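Local atomic coordinates of tRNA threonylcarbamoyladenosine biosynthesis protein TsaB (Pseudomonas aeruginosa, PDB entry 5BR9), a protein that probably takes part in forming the threonylcarbamoyl modification of adenosine 37 in tRNA, as a TsaB-type member of the KAE1/TsaD family. Residues Leu107-Tyr112 against Gly141-Ala146; Ala117-Ala122 against Ala163-Trp168; Val131-Tyr136 against Val157-Asp162; Ala171-Gly176 against Ser191-Ala196. All coordinates share one frame; numbering follows the deposited sequence.

Contact 1 (Leu107-Tyr112 against Gly141-Ala146)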
loop_
_atom_site.group_PDB
_atom_site.type_symbol
_atom_site.label_atom_id
_atom_site.label_comp_id
_atom_site.label_asym_id
_atom_site.label_seq_id
_atom_site.Cartn_x
_atom_site.Cartn_y
_atom_site.Cartn_z
ATOM N N LEU A 107 -0.323 -5.348 -20.972
ATOM C CA LEU A 107 -1.400 -5.471 -21.956
ATOM C C LEU A 107 -0.869 -5.841 -23.338
ATOM O O LEU A 107 -1.471 -6.624 -24.049
ATOM C CB LEU A 107 -2.151 -4.159 -22.098
ATOM C CG LEU A 107 -3.252 -3.789 -21.132
ATOM C CD1 LEU A 107 -3.815 -2.436 -21.602
ATOM C CD2 LEU A 107 -4.304 -4.883 -21.124
ATOM N N ALA A 108 0.214 -5.183 -23.737
ATOM C CA ALA A 108 0.809 -5.392 -25.043
ATOM C C ALA A 108 1.321 -6.824 -25.131
ATOM O O ALA A 108 1.051 -7.521 -26.102
ATOM C CB ALA A 108 1.926 -4.401 -25.281
ATOM N N GLN A 109 2.026 -7.260 -24.088
ATOM C CA GLN A 109 2.578 -8.603 -24.057
ATOM C C GLN A 109 1.432 -9.611 -24.086
ATOM O O GLN A 109 1.521 -10.644 -24.767
ATOM C CB GLN A 109 3.445 -8.830 -22.818
ATOM C CG GLN A 109 4.304 -10.091 -22.920
ATOM C CD GLN A 109 5.443 -9.904 -23.901
ATOM O OE1 GLN A 109 5.928 -8.792 -24.085
ATOM N NE2 GLN A 109 5.866 -10.981 -24.545
ATOM N N ARG A 110 0.348 -9.315 -23.366
ATOM C CA ARG A 110 -0.806 -10.217 -23.393
ATOM C C ARG A 110 -1.457 -10.293 -24.769
ATOM O O ARG A 110 -1.802 -11.380 -25.245
ATOM C CB ARG A 110 -1.859 -9.800 -22.372
ATOM C CG ARG A 110 -3.086 -10.703 -22.404
ATOM C CD ARG A 110 -3.959 -10.522 -21.194
ATOM N NE ARG A 110 -5.031 -11.515 -21.170
ATOM C CZ ARG A 110 -5.997 -11.551 -20.259
ATOM N NH1 ARG A 110 -6.031 -10.651 -19.283
ATOM N NH2 ARG A 110 -6.925 -12.491 -20.322
ATOM N N ALA A 111 -1.609 -9.142 -25.419
ATOM C CA ALA A 111 -2.225 -9.123 -26.741
ATOM C C ALA A 111 -1.333 -9.877 -27.738
ATOM O O ALA A 111 -1.818 -10.543 -28.653
ATOM C CB ALA A 111 -2.487 -7.700 -27.195
ATOM N N TYR A 112 -0.025 -9.758 -27.553
ATOM C CA TYR A 112 0.905 -10.500 -28.377
ATOM C C TYR A 112 0.711 -12.005 -28.175
ATOM O O TYR A 112 0.562 -12.750 -29.140
ATOM C CB TYR A 112 2.346 -10.106 -28.065
ATOM C CG TYR A 112 3.325 -11.092 -28.654
ATOM C CD1 TYR A 112 3.456 -11.226 -30.038
ATOM C CD2 TYR A 112 4.091 -11.926 -27.832
ATOM C CE1 TYR A 112 4.335 -12.152 -30.591
ATOM C CE2 TYR A 112 4.981 -12.865 -28.386
ATOM C CZ TYR A 112 5.096 -12.961 -29.764
ATOM O OH TYR A 112 5.968 -13.866 -30.324
ATOM N N GLY A 141 10.872 -11.413 -28.690
ATOM C CA GLY A 141 9.926 -12.020 -27.789
ATOM C C GLY A 141 9.359 -11.051 -26.760
ATOM O O GLY A 141 8.437 -11.396 -26.047
ATOM N N GLU A 142 9.875 -9.824 -26.711
ATOM C CA GLU A 142 9.427 -8.850 -25.703
ATOM C C GLU A 142 8.709 -7.689 -26.380
ATOM O O GLU A 142 9.231 -7.090 -27.326
ATOM C CB GLU A 142 10.623 -8.322 -24.878
ATOM C CG GLU A 142 10.267 -7.282 -23.790
ATOM C CD GLU A 142 11.485 -6.606 -23.152
ATOM O OE1 GLU A 142 12.623 -6.901 -23.570
ATOM O OE2 GLU A 142 11.312 -5.764 -22.239
ATOM N N MET A 143 7.507 -7.378 -25.902
ATOM C CA MET A 143 6.795 -6.207 -26.395
ATOM C C MET A 143 7.476 -4.986 -25.789
ATOM O O MET A 143 7.551 -4.814 -24.571
ATOM C CB MET A 143 5.302 -6.273 -26.064
ATOM C CG MET A 143 4.545 -7.352 -26.854
ATOM S SD MET A 143 4.600 -7.208 -28.670
ATOM C CE MET A 143 3.418 -5.890 -28.942
ATOM N N ARG A 144 8.004 -4.156 -26.666
ATOM C CA ARG A 144 8.883 -3.074 -26.275
ATOM C C ARG A 144 8.294 -1.705 -26.629
ATOM O O ARG A 144 7.762 -1.490 -27.739
ATOM C CB ARG A 144 10.234 -3.278 -26.974
ATOM C CG ARG A 144 11.423 -2.756 -26.248
ATOM C CD ARG A 144 12.006 -3.788 -25.323
ATOM N NE ARG A 144 13.239 -3.302 -24.703
ATOM C CZ ARG A 144 13.305 -2.736 -23.504
ATOM N NH1 ARG A 144 12.209 -2.577 -22.787
ATOM N NH2 ARG A 144 14.470 -2.328 -23.024
ATOM N N LEU A 145 8.445 -0.775 -25.694
ATOM C CA LEU A 145 7.854 0.547 -25.807
ATOM C C LEU A 145 8.493 1.366 -26.926
ATOM O O LEU A 145 9.706 1.507 -27.009
ATOM C CB LEU A 145 7.953 1.294 -24.465
ATOM C CG LEU A 145 7.404 2.720 -24.486
ATOM C CD1 LEU A 145 5.871 2.703 -24.677
ATOM C CD2 LEU A 145 7.784 3.429 -23.175
ATOM N N ALA A 146 7.663 1.907 -27.794
ATOM C CA ALA A 146 8.157 2.799 -28.835
ATOM C C ALA A 146 7.774 4.204 -28.465
ATOM O O ALA A 146 6.589 4.518 -28.402
ATOM C CB ALA A 146 7.572 2.443 -30.191
#

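Contact 2 (Ala117-Ala122 against Ala163-Trp168)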
loop_
_atom_site.group_PDB
_atom_site.type_symbol
_atom_site.label_atom_id
_atom_site.label_comp_id
_atom_site.label_asym_id
_atom_site.label_seq_id
_atom_site.Cartn_x
_atom_site.Cartn_y
_atom_site.Cartn_z
ATOM N N ALA A 117 -0.457 -10.377 -32.157
ATOM C CA ALA A 117 -0.174 -9.015 -32.648
ATOM C C ALA A 117 1.212 -8.542 -32.222
ATOM O O ALA A 117 1.554 -8.568 -31.048
ATOM C CB ALA A 117 -1.229 -8.042 -32.164
ATOM N N GLU A 118 2.014 -8.121 -33.186
ATOM C CA GLU A 118 3.388 -7.742 -32.904
ATOM C C GLU A 118 3.531 -6.243 -32.739
ATOM O O GLU A 118 4.563 -5.753 -32.285
ATOM C CB GLU A 118 4.291 -8.264 -34.012
ATOM C CG GLU A 118 4.305 -9.772 -33.991
ATOM C CD GLU A 118 5.369 -10.379 -34.847
ATOM O OE1 GLU A 118 6.111 -9.623 -35.509
ATOM O OE2 GLU A 118 5.463 -11.628 -34.839
ATOM N N ARG A 119 2.466 -5.528 -33.089
ATOM C CA ARG A 119 2.378 -4.102 -32.828
ATOM C C ARG A 119 1.067 -3.818 -32.111
ATOM O O ARG A 119 -0.016 -4.103 -32.628
ATOM C CB ARG A 119 2.498 -3.303 -34.128
ATOM C CG ARG A 119 3.789 -3.644 -34.873
ATOM C CD ARG A 119 4.300 -2.540 -35.771
ATOM N NE ARG A 119 3.676 -2.553 -37.082
ATOM C CZ ARG A 119 4.179 -1.951 -38.156
ATOM N NH1 ARG A 119 3.534 -2.016 -39.317
ATOM N NH2 ARG A 119 5.334 -1.299 -38.076
ATOM N N VAL A 120 1.171 -3.265 -30.908
ATOM C CA VAL A 120 -0.008 -3.027 -30.078
ATOM C C VAL A 120 -0.015 -1.607 -29.546
ATOM O O VAL A 120 0.971 -1.125 -28.989
ATOM C CB VAL A 120 -0.098 -4.020 -28.904
ATOM C CG1 VAL A 120 -1.255 -3.625 -27.985
ATOM C CG2 VAL A 120 -0.296 -5.447 -29.411
ATOM N N ALA A 121 -1.122 -0.921 -29.765
ATOM C CA ALA A 121 -1.356 0.349 -29.100
ATOM C C ALA A 121 -2.177 0.047 -27.835
ATOM O O ALA A 121 -3.333 -0.342 -27.916
ATOM C CB ALA A 121 -2.080 1.338 -30.037
ATOM N N ALA A 122 -1.547 0.165 -26.675
ATOM C CA ALA A 122 -2.222 -0.082 -25.412
ATOM C C ALA A 122 -2.840 1.210 -24.886
ATOM O O ALA A 122 -2.202 2.255 -24.883
ATOM C CB ALA A 122 -1.257 -0.675 -24.410
ATOM N N ALA A 163 -0.325 4.430 -39.756
ATOM C CA ALA A 163 -1.617 4.125 -39.137
ATOM C C ALA A 163 -2.476 3.256 -40.036
ATOM O O ALA A 163 -3.194 2.371 -39.562
ATOM C CB ALA A 163 -2.363 5.409 -38.777
ATOM N N ALA A 164 -2.390 3.504 -41.337
ATOM C CA ALA A 164 -3.166 2.752 -42.314
ATOM C C ALA A 164 -2.757 1.279 -42.384
ATOM O O ALA A 164 -3.459 0.485 -42.988
ATOM C CB ALA A 164 -3.041 3.397 -43.695
ATOM N N ALA A 165 -1.635 0.909 -41.775
ATOM C CA ALA A 165 -1.225 -0.497 -41.758
ATOM C C ALA A 165 -2.209 -1.324 -40.924
ATOM O O ALA A 165 -2.639 -0.908 -39.864
ATOM C CB ALA A 165 0.192 -0.644 -41.223
ATOM N N ALA A 166 -2.560 -2.501 -41.418
ATOM C CA ALA A 166 -3.638 -3.284 -40.838
ATOM C C ALA A 166 -3.143 -4.341 -39.841
ATOM O O ALA A 166 -3.884 -5.262 -39.485
ATOM C CB ALA A 166 -4.439 -3.948 -41.963
ATOM N N ASP A 167 -1.899 -4.214 -39.385
ATOM C CA ASP A 167 -1.317 -5.252 -38.534
ATOM C C ASP A 167 -1.286 -4.871 -37.043
ATOM O O ASP A 167 -1.159 -5.739 -36.173
ATOM C CB ASP A 167 0.096 -5.583 -39.006
ATOM C CG ASP A 167 1.032 -4.404 -38.869
ATOM O OD1 ASP A 167 0.723 -3.339 -39.443
ATOM O OD2 ASP A 167 2.057 -4.537 -38.166
ATOM N N TRP A 168 -1.407 -3.586 -36.737
ATOM C CA TRP A 168 -1.394 -3.193 -35.330
ATOM C C TRP A 168 -2.779 -3.334 -34.659
ATOM O O TRP A 168 -3.826 -3.234 -35.301
ATOM C CB TRP A 168 -0.856 -1.768 -35.175
ATOM C CG TRP A 168 -1.674 -0.699 -35.787
ATOM C CD1 TRP A 168 -1.751 -0.383 -37.111
ATOM C CD2 TRP A 168 -2.512 0.237 -35.099
ATOM N NE1 TRP A 168 -2.600 0.686 -37.294
ATOM C CE2 TRP A 168 -3.077 1.089 -36.073
ATOM C CE3 TRP A 168 -2.844 0.436 -33.757
ATOM C CZ2 TRP A 168 -3.953 2.120 -35.747
ATOM C CZ3 TRP A 168 -3.719 1.468 -33.432
ATOM C CH2 TRP A 168 -4.258 2.299 -34.422
#

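Contact 3 (Val131-Tyr136 against Val157-Asp162)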
loop_
_atom_site.group_PDB
_atom_site.type_symbol
_atom_site.label_atom_id
_atom_site.label_comp_id
_atom_site.label_asym_id
_atom_site.label_seq_id
_atom_site.Cartn_x
_atom_site.Cartn_y
_atom_site.Cartn_z
ATOM N N VAL A 131 -6.965 9.179 -21.434
ATOM C CA VAL A 131 -6.506 7.803 -21.415
ATOM C C VAL A 131 -5.004 7.746 -21.270
ATOM O O VAL A 131 -4.279 8.591 -21.800
ATOM C CB VAL A 131 -6.949 7.026 -22.694
ATOM C CG1 VAL A 131 -8.461 6.926 -22.790
ATOM C CG2 VAL A 131 -6.396 7.711 -23.948
ATOM N N TYR A 132 -4.541 6.699 -20.595
ATOM C CA TYR A 132 -3.151 6.336 -20.618
ATOM C C TYR A 132 -2.873 5.615 -21.926
ATOM O O TYR A 132 -3.693 4.814 -22.377
ATOM C CB TYR A 132 -2.819 5.453 -19.430
ATOM C CG TYR A 132 -3.003 6.112 -18.080
ATOM C CD1 TYR A 132 -2.139 7.116 -17.646
ATOM C CD2 TYR A 132 -4.054 5.752 -17.250
ATOM C CE1 TYR A 132 -2.299 7.717 -16.401
ATOM C CE2 TYR A 132 -4.223 6.352 -16.007
ATOM C CZ TYR A 132 -3.349 7.339 -15.589
ATOM O OH TYR A 132 -3.522 7.929 -14.349
ATOM N N TRP A 133 -1.722 5.917 -22.536
ATOM C CA TRP A 133 -1.419 5.519 -23.907
ATOM C C TRP A 133 0.040 5.113 -24.087
ATOM O O TRP A 133 0.928 5.839 -23.674
ATOM C CB TRP A 133 -1.765 6.673 -24.845
ATOM C CG TRP A 133 -1.433 6.462 -26.289
ATOM C CD1 TRP A 133 -0.304 6.890 -26.952
ATOM C CD2 TRP A 133 -2.242 5.809 -27.263
ATOM N NE1 TRP A 133 -0.378 6.552 -28.280
ATOM C CE2 TRP A 133 -1.548 5.876 -28.498
ATOM C CE3 TRP A 133 -3.493 5.174 -27.218
ATOM C CZ2 TRP A 133 -2.060 5.327 -29.672
ATOM C CZ3 TRP A 133 -3.999 4.622 -28.385
ATOM C CH2 TRP A 133 -3.285 4.710 -29.597
ATOM N N GLY A 134 0.275 3.956 -24.709
ATOM C CA GLY A 134 1.620 3.467 -24.979
ATOM C C GLY A 134 1.615 2.447 -26.104
ATOM O O GLY A 134 0.806 1.513 -26.116
ATOM N N CYS A 135 2.492 2.648 -27.080
ATOM C CA CYS A 135 2.568 1.767 -28.222
ATOM C C CYS A 135 3.785 0.868 -28.103
ATOM O O CYS A 135 4.869 1.314 -27.716
ATOM C CB CYS A 135 2.604 2.561 -29.528
ATOM S SG CYS A 135 1.089 3.474 -29.877
ATOM N N TYR A 136 3.589 -0.400 -28.452
ATOM C CA TYR A 136 4.580 -1.431 -28.208
ATOM C C TYR A 136 4.796 -2.263 -29.460
ATOM O O TYR A 136 3.870 -2.446 -30.250
ATOM C CB TYR A 136 4.134 -2.322 -27.025
ATOM C CG TYR A 136 4.291 -1.632 -25.689
ATOM C CD1 TYR A 136 5.385 -1.908 -24.878
ATOM C CD2 TYR A 136 3.360 -0.677 -25.245
ATOM C CE1 TYR A 136 5.563 -1.271 -23.657
ATOM C CE2 TYR A 136 3.526 -0.022 -24.000
ATOM C CZ TYR A 136 4.636 -0.336 -23.216
ATOM O OH TYR A 136 4.860 0.292 -22.013
ATOM N N VAL A 157 -4.015 10.975 -29.233
ATOM C CA VAL A 157 -3.159 9.785 -29.231
ATOM C C VAL A 157 -2.670 9.505 -30.648
ATOM O O VAL A 157 -3.379 9.767 -31.631
ATOM C CB VAL A 157 -3.848 8.514 -28.645
ATOM C CG1 VAL A 157 -4.301 8.735 -27.209
ATOM C CG2 VAL A 157 -4.970 8.019 -29.532
ATOM N N ALA A 158 -1.452 8.966 -30.739
ATOM C CA ALA A 158 -0.834 8.680 -32.034
ATOM C C ALA A 158 0.043 7.430 -31.974
ATOM O O ALA A 158 0.582 7.086 -30.918
ATOM C CB ALA A 158 -0.014 9.896 -32.500
ATOM N N VAL A 159 0.185 6.757 -33.113
ATOM C CA VAL A 159 1.021 5.558 -33.206
ATOM C C VAL A 159 2.331 5.923 -33.929
ATOM O O VAL A 159 2.339 6.835 -34.765
ATOM C CB VAL A 159 0.279 4.417 -33.926
ATOM C CG1 VAL A 159 -0.936 3.974 -33.119
ATOM C CG2 VAL A 159 -0.110 4.826 -35.346
ATOM N N PRO A 160 3.436 5.214 -33.604
ATOM C CA PRO A 160 4.770 5.487 -34.168
ATOM C C PRO A 160 5.001 4.827 -35.531
ATOM O O PRO A 160 6.069 5.014 -36.128
ATOM C CB PRO A 160 5.722 4.881 -33.126
ATOM C CG PRO A 160 4.954 3.762 -32.547
ATOM C CD PRO A 160 3.480 4.108 -32.623
ATOM N N TRP A 161 4.023 4.058 -35.998
ATOM C CA TRP A 161 4.097 3.404 -37.304
ATOM C C TRP A 161 3.005 3.947 -38.213
ATOM O O TRP A 161 2.143 4.700 -37.755
ATOM C CB TRP A 161 3.953 1.886 -37.154
ATOM C CG TRP A 161 2.828 1.509 -36.267
ATOM C CD1 TRP A 161 1.494 1.616 -36.546
ATOM C CD2 TRP A 161 2.921 0.986 -34.934
ATOM N NE1 TRP A 161 0.751 1.191 -35.466
ATOM C CE2 TRP A 161 1.601 0.794 -34.468
ATOM C CE3 TRP A 161 3.987 0.656 -34.093
ATOM C CZ2 TRP A 161 1.322 0.285 -33.199
ATOM C CZ3 TRP A 161 3.706 0.155 -32.825
ATOM C CH2 TRP A 161 2.384 -0.026 -32.394
ATOM N N ASP A 162 3.021 3.545 -39.482
ATOM C CA ASP A 162 1.966 3.945 -40.413
ATOM C C ASP A 162 0.599 3.487 -39.904
ATOM O O ASP A 162 0.382 2.298 -39.661
ATOM C CB ASP A 162 2.242 3.382 -41.809
ATOM C CG ASP A 162 1.091 3.610 -42.781
ATOM O OD1 ASP A 162 0.990 2.847 -43.765
ATOM O OD2 ASP A 162 0.295 4.548 -42.571
#

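Contact 4 (Ala171-Gly176 against Ser191-Ala196)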
loop_
_atom_site.group_PDB
_atom_site.type_symbol
_atom_site.label_atom_id
_atom_site.label_comp_id
_atom_site.label_asym_id
_atom_site.label_seq_id
_atom_site.Cartn_x
_atom_site.Cartn_y
_atom_site.Cartn_z
ATOM N N ALA A 171 -5.423 -2.536 -27.636
ATOM C CA ALA A 171 -5.681 -3.291 -26.422
ATOM C C ALA A 171 -5.951 -2.375 -25.245
ATOM O O ALA A 171 -5.227 -1.409 -25.027
ATOM C CB ALA A 171 -4.513 -4.193 -26.103
ATOM N N GLY A 172 -6.989 -2.703 -24.482
ATOM C CA GLY A 172 -7.251 -2.043 -23.213
ATOM C C GLY A 172 -8.517 -1.210 -23.147
ATOM O O GLY A 172 -9.084 -0.815 -24.182
ATOM N N THR A 173 -8.935 -0.916 -21.916
ATOM C CA THR A 173 -10.201 -0.226 -21.667
ATOM C C THR A 173 -10.227 1.197 -22.217
ATOM O O THR A 173 -11.299 1.792 -22.359
ATOM C CB THR A 173 -10.503 -0.143 -20.163
ATOM O OG1 THR A 173 -9.457 0.598 -19.517
ATOM C CG2 THR A 173 -10.599 -1.554 -19.535
ATOM N N GLY A 174 -9.049 1.746 -22.504
ATOM C CA GLY A 174 -8.944 3.062 -23.122
ATOM C C GLY A 174 -9.590 3.107 -24.500
ATOM O O GLY A 174 -9.956 4.170 -24.999
ATOM N N TRP A 175 -9.734 1.942 -25.119
ATOM C CA TRP A 175 -10.299 1.860 -26.449
ATOM C C TRP A 175 -11.806 2.054 -26.449
ATOM O O TRP A 175 -12.413 2.124 -27.519
ATOM C CB TRP A 175 -9.889 0.538 -27.109
ATOM C CG TRP A 175 -8.444 0.642 -27.531
ATOM C CD1 TRP A 175 -7.346 0.195 -26.843
ATOM C CD2 TRP A 175 -7.941 1.306 -28.697
ATOM N NE1 TRP A 175 -6.195 0.523 -27.520
ATOM C CE2 TRP A 175 -6.533 1.210 -28.660
ATOM C CE3 TRP A 175 -8.544 1.975 -29.770
ATOM C CZ2 TRP A 175 -5.720 1.748 -29.660
ATOM C CZ3 TRP A 175 -7.732 2.501 -30.774
ATOM C CH2 TRP A 175 -6.336 2.389 -30.705
ATOM N N GLY A 176 -12.396 2.217 -25.257
ATOM C CA GLY A 176 -13.770 2.686 -25.158
ATOM C C GLY A 176 -13.920 4.051 -25.817
ATOM O O GLY A 176 -14.999 4.410 -26.271
ATOM N N SER A 191 -11.844 -4.680 -23.679
ATOM C CA SER A 191 -12.058 -5.254 -22.352
ATOM C C SER A 191 -10.829 -6.016 -21.823
ATOM O O SER A 191 -10.846 -6.548 -20.711
ATOM C CB SER A 191 -13.285 -6.159 -22.357
ATOM O OG SER A 191 -12.954 -7.405 -22.928
ATOM N N LEU A 192 -9.761 -6.058 -22.609
ATOM C CA LEU A 192 -8.538 -6.748 -22.172
ATOM C C LEU A 192 -7.849 -6.071 -20.989
ATOM O O LEU A 192 -7.643 -4.847 -20.976
ATOM C CB LEU A 192 -7.538 -6.861 -23.328
ATOM C CG LEU A 192 -6.469 -7.931 -23.099
ATOM C CD1 LEU A 192 -7.074 -9.356 -23.219
ATOM C CD2 LEU A 192 -5.292 -7.717 -24.045
ATOM N N LEU A 193 -7.467 -6.892 -20.017
ATOM C CA LEU A 193 -6.873 -6.450 -18.767
ATOM C C LEU A 193 -5.460 -7.049 -18.613
ATOM O O LEU A 193 -5.116 -7.989 -19.314
ATOM C CB LEU A 193 -7.774 -6.861 -17.588
ATOM C CG LEU A 193 -9.197 -6.280 -17.557
ATOM C CD1 LEU A 193 -9.962 -6.750 -16.319
ATOM C CD2 LEU A 193 -9.160 -4.739 -17.607
ATOM N N PRO A 194 -4.623 -6.464 -17.734
ATOM C CA PRO A 194 -3.307 -7.025 -17.419
ATOM C C PRO A 194 -3.404 -8.424 -16.822
ATOM O O PRO A 194 -4.374 -8.726 -16.162
ATOM C CB PRO A 194 -2.744 -6.041 -16.391
ATOM C CG PRO A 194 -3.424 -4.774 -16.684
ATOM C CD PRO A 194 -4.816 -5.149 -17.092
ATOM N N HIS A 195 -2.406 -9.259 -17.062
ATOM C CA HIS A 195 -2.389 -10.629 -16.565
ATOM C C HIS A 195 -0.969 -10.917 -16.036
ATOM O O HIS A 195 0.027 -10.649 -16.719
ATOM C CB HIS A 195 -2.789 -11.575 -17.690
ATOM C CG HIS A 195 -3.159 -12.951 -17.251
ATOM N ND1 HIS A 195 -2.298 -13.770 -16.552
ATOM C CD2 HIS A 195 -4.275 -13.683 -17.476
ATOM C CE1 HIS A 195 -2.888 -14.929 -16.321
ATOM N NE2 HIS A 195 -4.084 -14.906 -16.881
ATOM N N ALA A 196 -0.867 -11.425 -14.813
ATOM C CA ALA A 196 0.437 -11.675 -14.197
ATOM C C ALA A 196 1.319 -12.603 -15.037
ATOM O O ALA A 196 2.552 -12.521 -14.982
ATOM C CB ALA A 196 0.255 -12.244 -12.809
HETATM O O HOH W 1 -7.072 -2.294 -19.933
#

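Contact 1 (Leu107-Tyr112 against Gly141-Ala146)
Gln109 uses both ends of its carboxamide on the backbone of segment 141-146. Met143 N donates to Gln109 OE1 at 2.8 Å. The bond is nearly straight, 165° at the hydrogen, and meets OE1 in the carbonyl plane on a lone pair. The other end gives: Gln109 NE2 donates to Gly141 O at 3.0 Å, with that oxygen close to the amide plane. CG of Gln109 is anti to the backbone N (chi1 -166°), and the bend at chi2 (73°) places CD near both Met143 N and Gly141 O.

Met143 packs beside this pair. Met143 CG stands 3.4 Å from Gln109 OE1. Met143 CG is also 3.6 Å from the helix carbonyl Ala108 O. Its CB meets the CB of Ala108 at 3.9 Å. Met143 SD rests against Tyr112 CB at 3.7 Å. It also makes an oblique Met-aromatic contact, with SD 4.9 Å from the centroid of the Tyr112 ring.

Helix 103-115 thus packs against the start of strand 142-152, an outermost strand of its sheet. Glu142, which points away from the helix, has its salt bridge with Arg209, while Met143 also touches Val120 of strand 119-125. An accepted bond at OE1 and a donated one at NE2 together fix which way the Gln109 carboxamide is turned. They satisfy two backbone polar atoms around the turn into the strand, beside the Met143 thioether and the apolar carbons of Ala108 and Tyr112.

Contact 2 (Ala117-Ala122 against Ala163-Trp168)
The guanidinium of Arg119 meets the carboxylate of Asp167 at its edge, side-on through NE and NH1. Arg119 NE donates to the syn lone pair of Asp167 OD2 at 2.8 Å, with OD2 tilted from the guanidinium plane. The Arg119 chain bends at chi3 (-85°), which places NE for this bond. Arg119 NH1 donates to Asp167 OD1 at 3.1 Å in a nearly straight bond of 172°, and OD1 lies in that plane. The two flat groups are not coplanar but turned 46° apart. A further NH1 to OD2 bond is weak. The CB of Ala165 approaches the same guanidinium obliquely. Asp167 is poorly ordered, which limits how firmly this salt bridge can be read.

The second flat group is the indole of Trp168. Ala163 O lies at its edge in the ring plane and takes the bond from Trp168 NE1 at 2.9 Å, which closes segment 163-168 on itself. The CB of Ala121 touches Trp168 CZ3 at 3.8 Å, obliquely to the ring. Nearer the backbone, Trp168 CB packs on Arg119 CB at 3.8 Å, and Trp168 CA makes a CA-H...O contact with Arg119 O at 3.2 Å.

Trp161 meets the Trp168 ring from the same connection. The arrangement belongs to the parallel pairing of strands 119-125 and 168-171 in a five-stranded mixed sheet of the actin-like ATPase fold.

Contact 3 (Val131-Tyr136 against Val157-Asp162)
Val157 sits over one face of the Trp133 indole. Its CB is 3.4 Å from the centroid of the six-membered ring and only 13° off the ring normal, a close CH-pi contact. Both methyls help: CG1 lies 3.6 Å from Trp133 CD2, and CG2 lies 3.7 Å from Trp133 CH2. With CG anti to the backbone N (chi1 176°), Trp133 brings that atom to 3.8 Å from Val157 CG1. Val131 CG2 extends the apolar patch to Val157 CG1.

Val159 CG1 comes to the edge of the same indole, at CZ2, and also touches Cys135 SG. Cys135 CB then meets Pro160 CD at 3.6 Å and Trp161 CH2 at 3.9 Å. Its sulfur makes an oblique sulfur-aromatic contact with the Trp161 ring, which also carries CB of Val159 and CD of Pro160 over one face.

The polar edge is one bond. Trp133 NE1 donates to Ala158 O at 2.9 Å; the oxygen is near the ring plane, while the nitrogen stands above the carbonyl plane.

Segment 157-162 therefore runs over strand 131-139, which lies between strands 119-125 and 142-152 and is antiparallel to both. Ala121 and Ala123 touch Trp133, and Pro160 reaches Ala146. Tyr136 points away from the loop and touches Leu104, Ala105 and Ala108 of helix 103-115.

Contact 4 (Ala171-Gly176 against Ser191-Ala196)
This is a small, buried contact of backbone and apolar side chains with one bridging water. It joins two connecting segments at the C-terminal ends of neighbouring parallel strands. Segment 171-176 leaves strand 168-171, and segment 191-196 leaves strand 187-189 for helix 196-208. The nearest CA atoms, those of Gly172 and Leu192, are 5.0 Å apart.

A water joins the two segments. It accepts from Thr173 N at 3.0 Å and donates to Leu192 O at 2.8 Å. The direct distance from Thr173 N to Leu192 O is too long for a bond, so the water supplies the link. Gly172 CA comes to 3.6 Å from Leu192 O. At the backbone angles of Gly172 (phi 114°) a CB would collide with the carbonyl oxygen of Ala171, so glycine suits the position.

Two apolar contacts accompany the water bridge. The CB of Ala171 meets Leu192 CD2 at 4.2 Å, and Thr173 CG2 meets Leu193 CD2 at 4.0 Å, where the two side chains run obliquely. CG2 of Thr173 stands anti to the carbonyl carbon, and its OG1 is bound to Asp125 N.

Trp175 NE1 bonds to Ala121 O of strand 119-125. Beyond the contact, Leu192 packs on Arg110 and Glu114 of helix 103-115. Leu193 reaches Tyr36 of strand 31-38, in the other sheet, and His195 caps the start of helix 196-208.

In the fold
Contacts 1, 2 and 3 gather on the second mixed sheet, in which strands 142-152, 131-139, 119-125, 168-171 and 187-189 lie in that order. Contact 1 puts helix 103-115 on the outer strand, contact 3 lays a loop over strand 131-139, and contact 2 joins segment 163-168 to strand 119-125. The centres of contacts 2 and 3 are about 9 Å apart; those of contacts 1 and 2, about 11 Å. In sequence, contact 3 falls between the segments of contact 2, contacts 1 and 2 interleave, and contact 4 comes last. Contact 4, whose centre is about 13 Å from that of contact 1, leads from this sheet toward the other, consistent with the two-lobed actin-like ATPase fold.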